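Local coordinates for hemin degrading factor (Pseudomonas aeruginosa, PDB 4MF9), which binds heme and serves as a heme-trafficking and heme-degrading protein, at residues 309-314 / 322-327; 262-267 / 332-337. All coordinates share one frame; numbering follows the deposited sequence.

How the interactions relate
Both interactions are antiparallel strand pairings in one antiparallel sheet, on strands of the C-terminal HemS/ChuX half, with centres about 10 Å apart. Across the sheet the strands run 262-268, 332-338, 320-326, 307-313, so interaction 2 pairs the first two and interaction 1 the last two. Strands 320-326 and 332-338 are neighbours that join the contacts, Trp323 O probably accepting a hydrogen bond from Leu336 N. Along the chain, interaction 1 is a local hairpin nested inside the longer loop closed by interaction 2. Heme touches both: interaction 2 brings aromatic rings to the porphyrin and interaction 1 a lysine to the propionate side, so four strands adjacent in the sheet line one heme pocket.

Interaction 1. Residues 309-314 / 322-327; sequences WRVRKP and SWEAFD. With HEM (protoporphyrin IX containing Fe), chain C.
Trp309 lays its indole against the ring of Phe326, CD1 of Trp309 lying 3.7 Å from CE1 of Phe326. The two side chains cross at about a right angle with their planes 82° apart, and Leu232 of helix 228-235 packs on both. Farther along this face CG2 of Val311, compact and apolar, rests 3.9 Å from CD of Glu324. Beyond it the extended Glu324 meets Lys313 tip to tip in a salt bridge, OE2 to NZ 3.0 Å, while OE1 of Glu324 pairs with Arg228. One carboxylate thus bridges two heme-binding cations and probably helps hold both in place. The long, flexible chain of Lys313 brings its amino end beside a heme propionate. Water 1 lies 2.9 Å from OG of Ser322. On the other face Arg310 and Trp323 run side by side; their polar ends both bond to Ala354 O, and Glu241 pairs with the Arg310 guanidinium. Four backbone bonds join the strands, Val311 N to Ser322 O being 2.8 Å long. This is an antiparallel beta hairpin of the HemS/ChuX fold whose turn end, at Lys313, contributes to the heme site.

Interaction 2. Residues 262-267 / 332-337; sequences IMVFVG and LIVQLF. With HEM (protoporphyrin IX containing Fe), chain C.
Phe265 and Phe337 pack their rings together beside the heme, CE1 of Phe265 coming within 3.6 Å of CD2 of Phe337. The side chains cross at about a right angle and the planes stand 57° apart, with CE2 of Phe337 over one face of the Phe265 ring, toward its rim. The CE2 and CZ atoms of Phe265, across the ring from those that meet Phe337, reach the porphyrin, CZ lying 3.5 Å from the heme meso carbon CHA, while the propionate carbon CAA sits over a face of Phe337. An aromatic ring suits position 265 because it fills the space between Phe337 and the porphyrin with apolar atoms, while Phe337 lies against the propionates. Met263 adds a flexible thioether, its SD 3.9 Å from the heme methyl CMA, and the extended chain of Gln335 brings its amide group near a propionate.

The opposite face is aliphatic. CG2 of Val334 touches both Val264 and Val266, lying 3.7 Å from CG2 of Val266, and helix 247-258 packs against Val264, Val334 and Leu336. Between the faces, four backbone hydrogen bonds hold Met263 to Phe337 and Phe265 to Gln335; the one from Phe265 N to Gln335 O is straight, at 2.9 Å.

Toward Gly267 and Leu332 this close fit gives way. Both residues are partly exposed, and water takes over from direct pairing: water 2 accepts from Gly267 N at 2.9 Å, and water 3 donates to Leu332 O at 2.9 Å. Glycine brings no side chain to this end, and Asn85 bonds to the carbonyls of Gly267 and Ile333. A regular antiparallel pair on strands of the C-terminal HemS/ChuX half is therefore bridged by water at its partly exposed end, while the face bearing Met263, Phe265, Gln335 and Phe337 forms a wall of the heme pocket.

Interaction 1. Residues 309-314 / 322-327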
ATOM      1  N   TRP A 309     -14.884  -9.478  -3.861  1.00  9.77           N
ATOM      2  CA  TRP A 309     -14.988 -10.929  -3.699  1.00  9.85           C
ATOM      3  C   TRP A 309     -14.814 -11.360  -2.257  1.00 10.28           C
ATOM      4  O   TRP A 309     -13.947 -10.836  -1.540  1.00  9.81           O
ATOM      5  CB  TRP A 309     -13.891 -11.611  -4.521  1.00  9.42           C
ATOM      6  CG  TRP A 309     -14.100 -11.539  -5.982  1.00  8.26           C
ATOM      7  CD1 TRP A 309     -13.754 -10.513  -6.815  1.00  8.05           C
ATOM      8  CD2 TRP A 309     -14.689 -12.547  -6.801  1.00 11.44           C
ATOM      9  NE1 TRP A 309     -14.106 -10.817  -8.105  1.00 10.94           N
ATOM     10  CE2 TRP A 309     -14.677 -12.066  -8.124  1.00 11.71           C
ATOM     11  CE3 TRP A 309     -15.229 -13.815  -6.544  1.00 10.49           C
ATOM     12  CZ2 TRP A 309     -15.191 -12.809  -9.189  1.00 14.19           C
ATOM     13  CZ3 TRP A 309     -15.728 -14.549  -7.599  1.00 13.68           C
ATOM     14  CH2 TRP A 309     -15.709 -14.048  -8.907  1.00 14.00           C
ATOM     15  N   ARG A 310     -15.625 -12.311  -1.840  1.00  8.70           N
ATOM     16  CA  ARG A 310     -15.374 -13.082  -0.667  1.00  9.82           C
ATOM     17  C   ARG A 310     -14.512 -14.305  -1.077  1.00  9.31           C
ATOM     18  O   ARG A 310     -14.867 -14.998  -1.940  1.00  9.55           O
ATOM     19  CB  ARG A 310     -16.650 -13.558   0.010  1.00  6.45           C
ATOM     20  CG  ARG A 310     -16.503 -14.572   1.099  1.00 12.67           C
ATOM     21  CD  ARG A 310     -17.789 -14.811   1.928  1.00 14.92           C
ATOM     22  NE  ARG A 310     -18.968 -14.983   1.101  1.00 13.34           N
ATOM     23  CZ  ARG A 310     -20.114 -14.338   1.254  1.00 20.22           C
ATOM     24  NH1 ARG A 310     -20.275 -13.453   2.226  1.00 16.95           N
ATOM     25  NH2 ARG A 310     -21.114 -14.604   0.457  1.00 17.67           N
ATOM     26  N   VAL A 311     -13.407 -14.527  -0.406  1.00 10.90           N
ATOM     27  CA  VAL A 311     -12.491 -15.594  -0.830  1.00  8.49           C
ATOM     28  C   VAL A 311     -12.160 -16.491   0.348  1.00 11.81           C
ATOM     29  O   VAL A 311     -11.955 -15.992   1.459  1.00 11.86           O
ATOM     30  CB  VAL A 311     -11.174 -15.007  -1.384  1.00 10.70           C
ATOM     31  CG1 VAL A 311     -10.252 -16.121  -1.927  1.00  9.86           C
ATOM     32  CG2 VAL A 311     -11.461 -13.986  -2.473  1.00  8.87           C
ATOM     33  N   ARG A 312     -12.098 -17.794   0.110  1.00  8.32           N
ATOM     34  CA  ARG A 312     -11.746 -18.748   1.113  1.00  7.08           C
ATOM     35  C   ARG A 312     -10.572 -19.620   0.629  1.00 11.51           C
ATOM     36  O   ARG A 312     -10.646 -20.221  -0.408  1.00 10.61           O
ATOM     37  CB  ARG A 312     -12.930 -19.603   1.581  1.00  8.49           C
ATOM     38  CG  ARG A 312     -14.294 -18.950   1.586  1.00  9.83           C
ATOM     39  CD  ARG A 312     -15.405 -19.923   1.975  1.00 15.46           C
ATOM     40  NE  ARG A 312     -16.657 -19.247   2.089  1.00 17.37           N
ATOM     41  CZ  ARG A 312     -17.482 -19.055   1.092  1.00 16.72           C
ATOM     42  NH1 ARG A 312     -17.204 -19.530  -0.089  1.00 14.90           N
ATOM     43  NH2 ARG A 312     -18.577 -18.369   1.290  1.00 19.13           N
ATOM     44  N   LYS A 313      -9.513 -19.652   1.389  1.00 10.76           N
ATOM     45  CA  LYS A 313      -8.338 -20.410   1.049  1.00 13.39           C
ATOM     46  C   LYS A 313      -7.962 -21.391   2.182  1.00 14.03           C
ATOM     47  O   LYS A 313      -7.879 -21.019   3.293  1.00 13.32           O
ATOM     48  CB  LYS A 313      -7.154 -19.482   0.752  1.00 15.38           C
ATOM     49  CG  LYS A 313      -7.412 -18.277  -0.106  1.00 18.09           C
ATOM     50  CD  LYS A 313      -6.130 -17.589  -0.551  1.00 20.30           C
ATOM     51  CE  LYS A 313      -5.940 -16.276   0.182  1.00 23.42           C
ATOM     52  NZ  LYS A 313      -6.631 -15.107  -0.388  1.00 22.17           N
ATOM     53  N   PRO A 314      -7.756 -22.652   1.855  1.00 13.31           N
ATOM     54  CA  PRO A 314      -7.293 -23.631   2.823  1.00 16.94           C
ATOM     55  C   PRO A 314      -5.862 -23.286   3.226  1.00 18.91           C
ATOM     56  O   PRO A 314      -5.200 -22.637   2.508  1.00 15.33           O
ATOM     57  CB  PRO A 314      -7.260 -24.947   2.052  1.00 15.96           C
ATOM     58  CG  PRO A 314      -7.702 -24.671   0.734  1.00 17.39           C
ATOM     59  CD  PRO A 314      -7.817 -23.215   0.515  1.00 12.61           C
ATOM     60  N   SER A 322     -11.301 -13.973   3.434  1.00 12.66           N
ATOM     61  CA  SER A 322     -10.925 -12.584   3.201  1.00 12.15           C
ATOM     62  C   SER A 322     -11.921 -11.971   2.239  1.00 11.86           C
ATOM     63  O   SER A 322     -12.638 -12.697   1.550  1.00 10.90           O
ATOM     64  CB  SER A 322      -9.529 -12.509   2.586  1.00 10.33           C
ATOM     65  OG  SER A 322      -9.505 -13.176   1.336  1.00  9.97           O
ATOM     66  N   TRP A 323     -11.976 -10.639   2.212  1.00 10.46           N
ATOM     67  CA  TRP A 323     -12.670  -9.901   1.162  1.00  8.97           C
ATOM     68  C   TRP A 323     -11.606  -9.163   0.361  1.00 10.42           C
ATOM     69  O   TRP A 323     -10.683  -8.583   0.940  1.00  9.73           O
ATOM     70  CB  TRP A 323     -13.644  -8.883   1.760  1.00 11.18           C
ATOM     71  CG  TRP A 323     -14.931  -9.484   2.255  1.00 12.60           C
ATOM     72  CD1 TRP A 323     -15.136 -10.771   2.679  1.00 13.44           C
ATOM     73  CD2 TRP A 323     -16.194  -8.822   2.357  1.00 13.52           C
ATOM     74  NE1 TRP A 323     -16.454 -10.939   3.056  1.00 14.45           N
ATOM     75  CE2 TRP A 323     -17.120  -9.755   2.868  1.00 12.76           C
ATOM     76  CE3 TRP A 323     -16.626  -7.518   2.085  1.00 14.03           C
ATOM     77  CZ2 TRP A 323     -18.453  -9.432   3.095  1.00 16.81           C
ATOM     78  CZ3 TRP A 323     -17.954  -7.200   2.311  1.00 15.85           C
ATOM     79  CH2 TRP A 323     -18.853  -8.155   2.814  1.00 14.06           C
ATOM     80  N   GLU A 324     -11.726  -9.202  -0.963  1.00 10.03           N
ATOM     81  CA  GLU A 324     -10.733  -8.616  -1.855  1.00  8.45           C
ATOM     82  C   GLU A 324     -11.436  -7.718  -2.877  1.00  9.77           C
ATOM     83  O   GLU A 324     -12.324  -8.156  -3.612  1.00  7.49           O
ATOM     84  CB  GLU A 324      -9.892  -9.733  -2.505  1.00 11.82           C
ATOM     85  CG  GLU A 324      -9.309 -10.673  -1.438  1.00 12.10           C
ATOM     86  CD  GLU A 324      -8.357 -11.728  -1.958  1.00 14.21           C
ATOM     87  OE1 GLU A 324      -8.079 -11.766  -3.178  1.00 14.02           O
ATOM     88  OE2 GLU A 324      -7.884 -12.527  -1.123  1.00 18.72           O
ATOM     89  N   ALA A 325     -11.053  -6.445  -2.883  1.00 11.50           N
ATOM     90  CA  ALA A 325     -11.635  -5.458  -3.789  1.00 10.90           C
ATOM     91  C   ALA A 325     -10.637  -5.147  -4.903  1.00  9.61           C
ATOM     92  O   ALA A 325      -9.443  -4.943  -4.648  1.00  7.50           O
ATOM     93  CB  ALA A 325     -11.989  -4.210  -3.028  1.00  8.98           C
ATOM     94  N   PHE A 326     -11.098  -5.108  -6.122  1.00 10.13           N
ATOM     95  CA  PHE A 326     -10.310  -4.858  -7.282  1.00 12.04           C
ATOM     96  C   PHE A 326     -10.802  -3.660  -8.100  1.00 15.37           C
ATOM     97  O   PHE A 326     -11.975  -3.401  -8.151  1.00 10.21           O
ATOM     98  CB  PHE A 326     -10.308  -6.047  -8.190  1.00 11.83           C
ATOM     99  CG  PHE A 326      -9.844  -7.318  -7.520  1.00 13.03           C
ATOM    100  CD1 PHE A 326     -10.708  -8.096  -6.802  1.00 11.21           C
ATOM    101  CD2 PHE A 326      -8.537  -7.713  -7.613  1.00 14.28           C
ATOM    102  CE1 PHE A 326     -10.298  -9.261  -6.225  1.00 11.01           C
ATOM    103  CE2 PHE A 326      -8.105  -8.862  -7.009  1.00 15.12           C
ATOM    104  CZ  PHE A 326      -8.981  -9.622  -6.297  1.00 11.87           C
ATOM    105  N   ASP A 327      -9.872  -2.976  -8.740  1.00 16.40           N
ATOM    106  CA  ASP A 327     -10.175  -1.926  -9.702  1.00 19.73           C
ATOM    107  C   ASP A 327     -10.447  -2.483 -11.103  1.00 19.99           C
ATOM    108  O   ASP A 327     -10.342  -3.668 -11.263  1.00 19.01           O
ATOM    109  CB  ASP A 327      -9.088  -0.873  -9.721  1.00 16.84           C
ATOM    110  CG  ASP A 327      -7.808  -1.363 -10.266  1.00 20.59           C
ATOM    111  OD1 ASP A 327      -7.755  -2.314 -11.012  1.00 18.32           O
ATOM    112  OD2 ASP A 327      -6.828  -0.729  -9.964  1.00 24.39           O
TER
HETATM  113  CHA HEM C 400      -1.193 -12.507   4.791  1.00 28.73           C
HETATM  114  CHB HEM C 400       1.098 -12.577   8.935  1.00 33.91           C
HETATM  115  CHC HEM C 400       5.276 -12.333   6.568  1.00 26.79           C
HETATM  116  CHD HEM C 400       2.852 -11.096   2.629  1.00 28.76           C
HETATM  117  C1A HEM C 400      -0.917 -12.633   6.122  1.00 31.87           C
HETATM  118  C2A HEM C 400      -1.866 -12.931   7.141  1.00 27.98           C
HETATM  119  C3A HEM C 400      -1.216 -12.970   8.279  1.00 29.10           C
HETATM  120  C4A HEM C 400       0.110 -12.650   7.989  1.00 31.92           C
HETATM  121  CMA HEM C 400      -1.831 -13.235   9.624  1.00 32.10           C
HETATM  122  CAA HEM C 400      -3.322 -13.205   7.001  1.00 27.87           C
HETATM  123  CBA HEM C 400      -3.869 -14.475   7.701  1.00 24.17           C
HETATM  124  CGA HEM C 400      -3.389 -15.648   6.926  1.00 30.83           C
HETATM  125  O1A HEM C 400      -2.915 -16.633   7.486  1.00 29.43           O
HETATM  126  O2A HEM C 400      -3.477 -15.586   5.729  1.00 33.39           O
HETATM  127  C1B HEM C 400       2.438 -12.533   8.576  1.00 36.28           C
HETATM  128  C2B HEM C 400       3.413 -12.629   9.580  1.00 34.96           C
HETATM  129  C3B HEM C 400       4.606 -12.576   8.970  1.00 36.84           C
HETATM  130  C4B HEM C 400       4.316 -12.431   7.525  1.00 31.96           C
HETATM  131  CMB HEM C 400       3.154 -12.803  11.047  1.00 33.21           C
HETATM  132  CAB HEM C 400       5.894 -12.671   9.718  1.00 33.97           C
HETATM  133  CBB HEM C 400       7.019 -12.130   9.362  1.00 34.67           C
HETATM  134  C1C HEM C 400       5.014 -11.993   5.293  1.00 26.74           C
HETATM  135  C2C HEM C 400       5.960 -11.862   4.297  1.00 29.46           C
HETATM  136  C3C HEM C 400       5.290 -11.512   3.165  1.00 31.94           C
HETATM  137  C4C HEM C 400       3.902 -11.418   3.466  1.00 29.13           C
HETATM  138  CMC HEM C 400       7.434 -12.087   4.439  1.00 30.96           C
HETATM  139  CAC HEM C 400       5.901 -11.263   1.881  1.00 32.03           C
HETATM  140  CBC HEM C 400       5.144 -10.733   0.966  1.00 32.67           C
HETATM  141  C1D HEM C 400       1.510 -11.405   2.883  1.00 32.53           C
HETATM  142  C2D HEM C 400       0.407 -11.301   1.879  1.00 30.74           C
HETATM  143  C3D HEM C 400      -0.695 -11.712   2.501  1.00 28.52           C
HETATM  144  C4D HEM C 400      -0.278 -12.052   3.866  1.00 30.18           C
HETATM  145  CMD HEM C 400       0.448 -10.846   0.436  1.00 26.64           C
HETATM  146  CAD HEM C 400      -2.077 -11.784   1.906  1.00 28.99           C
HETATM  147  CBD HEM C 400      -2.396 -13.241   1.574  1.00 26.92           C
HETATM  148  CGD HEM C 400      -3.546 -13.561   0.668  1.00 29.60           C
HETATM  149  O1D HEM C 400      -4.326 -14.388   1.090  1.00 24.87           O
HETATM  150  O2D HEM C 400      -3.705 -13.081  -0.444  1.00 25.82           O
HETATM  151  NA  HEM C 400       0.298 -12.452   6.667  1.00 29.91           N
HETATM  152  NB  HEM C 400       2.995 -12.424   7.361  1.00 33.17           N
HETATM  153  NC  HEM C 400       3.819 -11.733   4.764  1.00 30.13           N
HETATM  154  ND  HEM C 400       1.032 -11.847   4.036  1.00 30.08           N
HETATM  155 FE   HEM C 400       1.979 -12.161   5.580  1.00 33.94          FE
HETATM  156  O   HOH W   1      -8.665 -15.888   1.971  1.00 13.45           O

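Interaction 2. Residues 262-267 / 332-337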
ATOM      1  N   ILE A 262      -9.665  -6.630  13.049  1.00 20.39           N
ATOM      2  CA  ILE A 262      -9.537  -7.091  11.675  1.00 15.93           C
ATOM      3  C   ILE A 262      -8.136  -6.783  11.164  1.00 16.52           C
ATOM      4  O   ILE A 262      -7.317  -6.238  11.898  1.00 18.78           O
ATOM      5  CB  ILE A 262     -10.564  -6.402  10.789  1.00 12.71           C
ATOM      6  CG1 ILE A 262     -10.349  -4.889  10.835  1.00 11.69           C
ATOM      7  CG2 ILE A 262     -11.982  -6.754  11.259  1.00 15.60           C
ATOM      8  CD1 ILE A 262     -11.264  -4.106   9.914  1.00 10.54           C
ATOM      9  N   MET A 263      -7.833  -7.150   9.943  1.00 15.97           N
ATOM     10  CA  MET A 263      -6.604  -6.807   9.254  1.00 14.96           C
ATOM     11  C   MET A 263      -6.940  -6.130   7.948  1.00 14.47           C
ATOM     12  O   MET A 263      -7.759  -6.616   7.235  1.00 14.19           O
ATOM     13  CB  MET A 263      -5.758  -8.032   8.983  1.00 12.32           C
ATOM     14  CG  MET A 263      -5.353  -8.787  10.202  1.00 16.82           C
ATOM     15  SD  MET A 263      -4.355 -10.219   9.938  1.00 21.19           S
ATOM     16  CE  MET A 263      -2.837  -9.388   9.546  1.00 18.54           C
ATOM     17  N   VAL A 264      -6.311  -5.015   7.670  1.00 10.08           N
ATOM     18  CA  VAL A 264      -6.535  -4.304   6.476  1.00 10.58           C
ATOM     19  C   VAL A 264      -5.224  -4.172   5.698  1.00 11.34           C
ATOM     20  O   VAL A 264      -4.354  -3.526   6.179  1.00 10.88           O
ATOM     21  CB  VAL A 264      -7.109  -2.885   6.768  1.00 10.39           C
ATOM     22  CG1 VAL A 264      -7.314  -2.118   5.519  1.00 10.29           C
ATOM     23  CG2 VAL A 264      -8.380  -2.939   7.587  1.00 10.76           C
ATOM     24  N   PHE A 265      -5.165  -4.767   4.509  1.00 10.97           N
ATOM     25  CA  PHE A 265      -3.975  -4.779   3.651  1.00 11.90           C
ATOM     26  C   PHE A 265      -4.175  -3.786   2.523  1.00  8.76           C
ATOM     27  O   PHE A 265      -5.150  -3.877   1.783  1.00  9.58           O
ATOM     28  CB  PHE A 265      -3.789  -6.167   2.996  1.00 10.56           C
ATOM     29  CG  PHE A 265      -3.232  -7.232   3.913  1.00 11.83           C
ATOM     30  CD1 PHE A 265      -3.961  -7.691   5.004  1.00 16.53           C
ATOM     31  CD2 PHE A 265      -2.007  -7.816   3.643  1.00 14.35           C
ATOM     32  CE1 PHE A 265      -3.449  -8.686   5.826  1.00 18.00           C
ATOM     33  CE2 PHE A 265      -1.491  -8.805   4.462  1.00 15.44           C
ATOM     34  CZ  PHE A 265      -2.212  -9.234   5.557  1.00 16.85           C
ATOM     35  N   VAL A 266      -3.283  -2.868   2.368  1.00  8.52           N
ATOM     36  CA  VAL A 266      -3.278  -1.970   1.247  1.00  8.84           C
ATOM     37  C   VAL A 266      -1.894  -1.814   0.656  1.00 10.82           C
ATOM     38  O   VAL A 266      -1.008  -1.518   1.332  1.00  8.83           O
ATOM     39  CB  VAL A 266      -3.818  -0.570   1.659  1.00  8.41           C
ATOM     40  CG1 VAL A 266      -3.617   0.454   0.583  1.00  7.77           C
ATOM     41  CG2 VAL A 266      -5.294  -0.658   2.007  1.00  9.61           C
ATOM     42  N   GLY A 267      -1.785  -2.002  -0.631  1.00  8.64           N
ATOM     43  CA  GLY A 267      -0.498  -1.853  -1.260  1.00 11.21           C
ATOM     44  C   GLY A 267      -0.514  -1.558  -2.739  1.00 12.85           C
ATOM     45  O   GLY A 267      -1.556  -1.293  -3.343  1.00 12.97           O
ATOM     46  N   LEU A 332      -5.578  -5.234  -6.963  1.00 11.88           N
ATOM     47  CA  LEU A 332      -6.124  -5.197  -5.646  1.00 10.62           C
ATOM     48  C   LEU A 332      -6.110  -3.768  -5.029  1.00 14.68           C
ATOM     49  O   LEU A 332      -5.070  -3.164  -4.869  1.00  9.02           O
ATOM     50  CB  LEU A 332      -5.257  -6.029  -4.776  1.00 11.92           C
ATOM     51  CG  LEU A 332      -5.574  -7.449  -4.389  1.00 16.56           C
ATOM     52  CD1 LEU A 332      -4.433  -8.039  -3.603  1.00 15.52           C
ATOM     53  CD2 LEU A 332      -6.876  -7.580  -3.686  1.00 13.43           C
ATOM     54  N   ILE A 333      -7.281  -3.245  -4.682  1.00  7.11           N
ATOM     55  CA  ILE A 333      -7.377  -2.059  -3.854  1.00  8.02           C
ATOM     56  C   ILE A 333      -7.071  -2.184  -2.375  1.00  9.28           C
ATOM     57  O   ILE A 333      -6.264  -1.489  -1.792  1.00  7.59           O
ATOM     58  CB  ILE A 333      -8.757  -1.382  -4.072  1.00  7.77           C
ATOM     59  CG1 ILE A 333      -8.967  -1.023  -5.533  1.00  9.17           C
ATOM     60  CG2 ILE A 333      -8.988  -0.231  -3.143  1.00  8.96           C
ATOM     61  CD1 ILE A 333     -10.392  -0.824  -5.926  1.00 13.79           C
ATOM     62  N   VAL A 334      -7.760  -3.130  -1.763  1.00  6.39           N
ATOM     63  CA  VAL A 334      -7.646  -3.412  -0.381  1.00  8.07           C
ATOM     64  C   VAL A 334      -8.112  -4.835  -0.080  1.00  7.52           C
ATOM     65  O   VAL A 334      -8.915  -5.310  -0.794  1.00  8.04           O
ATOM     66  CB  VAL A 334      -8.510  -2.444   0.402  1.00  9.01           C
ATOM     67  CG1 VAL A 334      -9.931  -2.534  -0.057  1.00 10.79           C
ATOM     68  CG2 VAL A 334      -8.375  -2.614   1.886  1.00 10.72           C
ATOM     69  N   GLN A 335      -7.586  -5.462   0.935  1.00  8.21           N
ATOM     70  CA  GLN A 335      -8.025  -6.784   1.356  1.00 11.58           C
ATOM     71  C   GLN A 335      -8.301  -6.757   2.830  1.00 10.69           C
ATOM     72  O   GLN A 335      -7.568  -6.154   3.552  1.00 10.52           O
ATOM     73  CB  GLN A 335      -6.944  -7.828   1.163  1.00 10.91           C
ATOM     74  CG  GLN A 335      -6.571  -8.229  -0.226  1.00 14.39           C
ATOM     75  CD  GLN A 335      -5.404  -9.219  -0.194  1.00 20.69           C
ATOM     76  OE1 GLN A 335      -5.560 -10.400  -0.431  1.00 21.43           O
ATOM     77  NE2 GLN A 335      -4.261  -8.727   0.169  1.00 15.81           N
ATOM     78  N   LEU A 336      -9.310  -7.480   3.243  1.00 11.42           N
ATOM     79  CA  LEU A 336      -9.641  -7.611   4.626  1.00  8.84           C
ATOM     80  C   LEU A 336      -9.537  -9.055   5.110  1.00 12.01           C
ATOM     81  O   LEU A 336     -10.046  -9.914   4.485  1.00 10.47           O
ATOM     82  CB  LEU A 336     -11.033  -7.108   4.858  1.00 10.48           C
ATOM     83  CG  LEU A 336     -11.127  -5.637   5.187  1.00 14.36           C
ATOM     84  CD1 LEU A 336     -10.693  -4.873   3.990  1.00 14.10           C
ATOM     85  CD2 LEU A 336     -12.533  -5.319   5.591  1.00 16.91           C
ATOM     86  N   PHE A 337      -8.921  -9.252   6.258  1.00 11.38           N
ATOM     87  CA  PHE A 337      -8.949 -10.559   6.906  1.00 12.90           C
ATOM     88  C   PHE A 337      -9.382 -10.327   8.345  1.00 18.43           C
ATOM     89  O   PHE A 337      -9.553  -9.170   8.777  1.00 15.25           O
ATOM     90  CB  PHE A 337      -7.568 -11.222   6.925  1.00 13.42           C
ATOM     91  CG  PHE A 337      -6.963 -11.449   5.562  1.00 15.86           C
ATOM     92  CD1 PHE A 337      -6.892 -12.734   5.024  1.00 14.59           C
ATOM     93  CD2 PHE A 337      -6.419 -10.389   4.841  1.00 13.17           C
ATOM     94  CE1 PHE A 337      -6.322 -12.957   3.791  1.00 13.27           C
ATOM     95  CE2 PHE A 337      -5.841 -10.610   3.601  1.00 17.87           C
ATOM     96  CZ  PHE A 337      -5.801 -11.896   3.074  1.00 16.66           C
TER
HETATM   97  CHA HEM C 400      -1.193 -12.507   4.791  1.00 28.73           C
HETATM   98  CHB HEM C 400       1.098 -12.577   8.935  1.00 33.91           C
HETATM   99  CHC HEM C 400       5.276 -12.333   6.568  1.00 26.79           C
HETATM  100  CHD HEM C 400       2.852 -11.096   2.629  1.00 28.76           C
HETATM  101  C1A HEM C 400      -0.917 -12.633   6.122  1.00 31.87           C
HETATM  102  C2A HEM C 400      -1.866 -12.931   7.141  1.00 27.98           C
HETATM  103  C3A HEM C 400      -1.216 -12.970   8.279  1.00 29.10           C
HETATM  104  C4A HEM C 400       0.110 -12.650   7.989  1.00 31.92           C
HETATM  105  CMA HEM C 400      -1.831 -13.235   9.624  1.00 32.10           C
HETATM  106  CAA HEM C 400      -3.322 -13.205   7.001  1.00 27.87           C
HETATM  107  CBA HEM C 400      -3.869 -14.475   7.701  1.00 24.17           C
HETATM  108  CGA HEM C 400      -3.389 -15.648   6.926  1.00 30.83           C
HETATM  109  O1A HEM C 400      -2.915 -16.633   7.486  1.00 29.43           O
HETATM  110  O2A HEM C 400      -3.477 -15.586   5.729  1.00 33.39           O
HETATM  111  C1B HEM C 400       2.438 -12.533   8.576  1.00 36.28           C
HETATM  112  C2B HEM C 400       3.413 -12.629   9.580  1.00 34.96           C
HETATM  113  C3B HEM C 400       4.606 -12.576   8.970  1.00 36.84           C
HETATM  114  C4B HEM C 400       4.316 -12.431   7.525  1.00 31.96           C
HETATM  115  CMB HEM C 400       3.154 -12.803  11.047  1.00 33.21           C
HETATM  116  CAB HEM C 400       5.894 -12.671   9.718  1.00 33.97           C
HETATM  117  CBB HEM C 400       7.019 -12.130   9.362  1.00 34.67           C
HETATM  118  C1C HEM C 400       5.014 -11.993   5.293  1.00 26.74           C
HETATM  119  C2C HEM C 400       5.960 -11.862   4.297  1.00 29.46           C
HETATM  120  C3C HEM C 400       5.290 -11.512   3.165  1.00 31.94           C
HETATM  121  C4C HEM C 400       3.902 -11.418   3.466  1.00 29.13           C
HETATM  122  CMC HEM C 400       7.434 -12.087   4.439  1.00 30.96           C
HETATM  123  CAC HEM C 400       5.901 -11.263   1.881  1.00 32.03           C
HETATM  124  CBC HEM C 400       5.144 -10.733   0.966  1.00 32.67           C
HETATM  125  C1D HEM C 400       1.510 -11.405   2.883  1.00 32.53           C
HETATM  126  C2D HEM C 400       0.407 -11.301   1.879  1.00 30.74           C
HETATM  127  C3D HEM C 400      -0.695 -11.712   2.501  1.00 28.52           C
HETATM  128  C4D HEM C 400      -0.278 -12.052   3.866  1.00 30.18           C
HETATM  129  CMD HEM C 400       0.448 -10.846   0.436  1.00 26.64           C
HETATM  130  CAD HEM C 400      -2.077 -11.784   1.906  1.00 28.99           C
HETATM  131  CBD HEM C 400      -2.396 -13.241   1.574  1.00 26.92           C
HETATM  132  CGD HEM C 400      -3.546 -13.561   0.668  1.00 29.60           C
HETATM  133  O1D HEM C 400      -4.326 -14.388   1.090  1.00 24.87           O
HETATM  134  O2D HEM C 400      -3.705 -13.081  -0.444  1.00 25.82           O
HETATM  135  NA  HEM C 400       0.298 -12.452   6.667  1.00 29.91           N
HETATM  136  NB  HEM C 400       2.995 -12.424   7.361  1.00 33.17           N
HETATM  137  NC  HEM C 400       3.819 -11.733   4.764  1.00 30.13           N
HETATM  138  ND  HEM C 400       1.032 -11.847   4.036  1.00 30.08           N
HETATM  139 FE   HEM C 400       1.979 -12.161   5.580  1.00 33.94          FE
HETATM  140  O   HOH W   2      -3.765  -3.418  -2.289  1.00  9.89           O
HETATM  141  O   HOH W   3      -2.458  -3.081  -6.019  1.00 23.62           O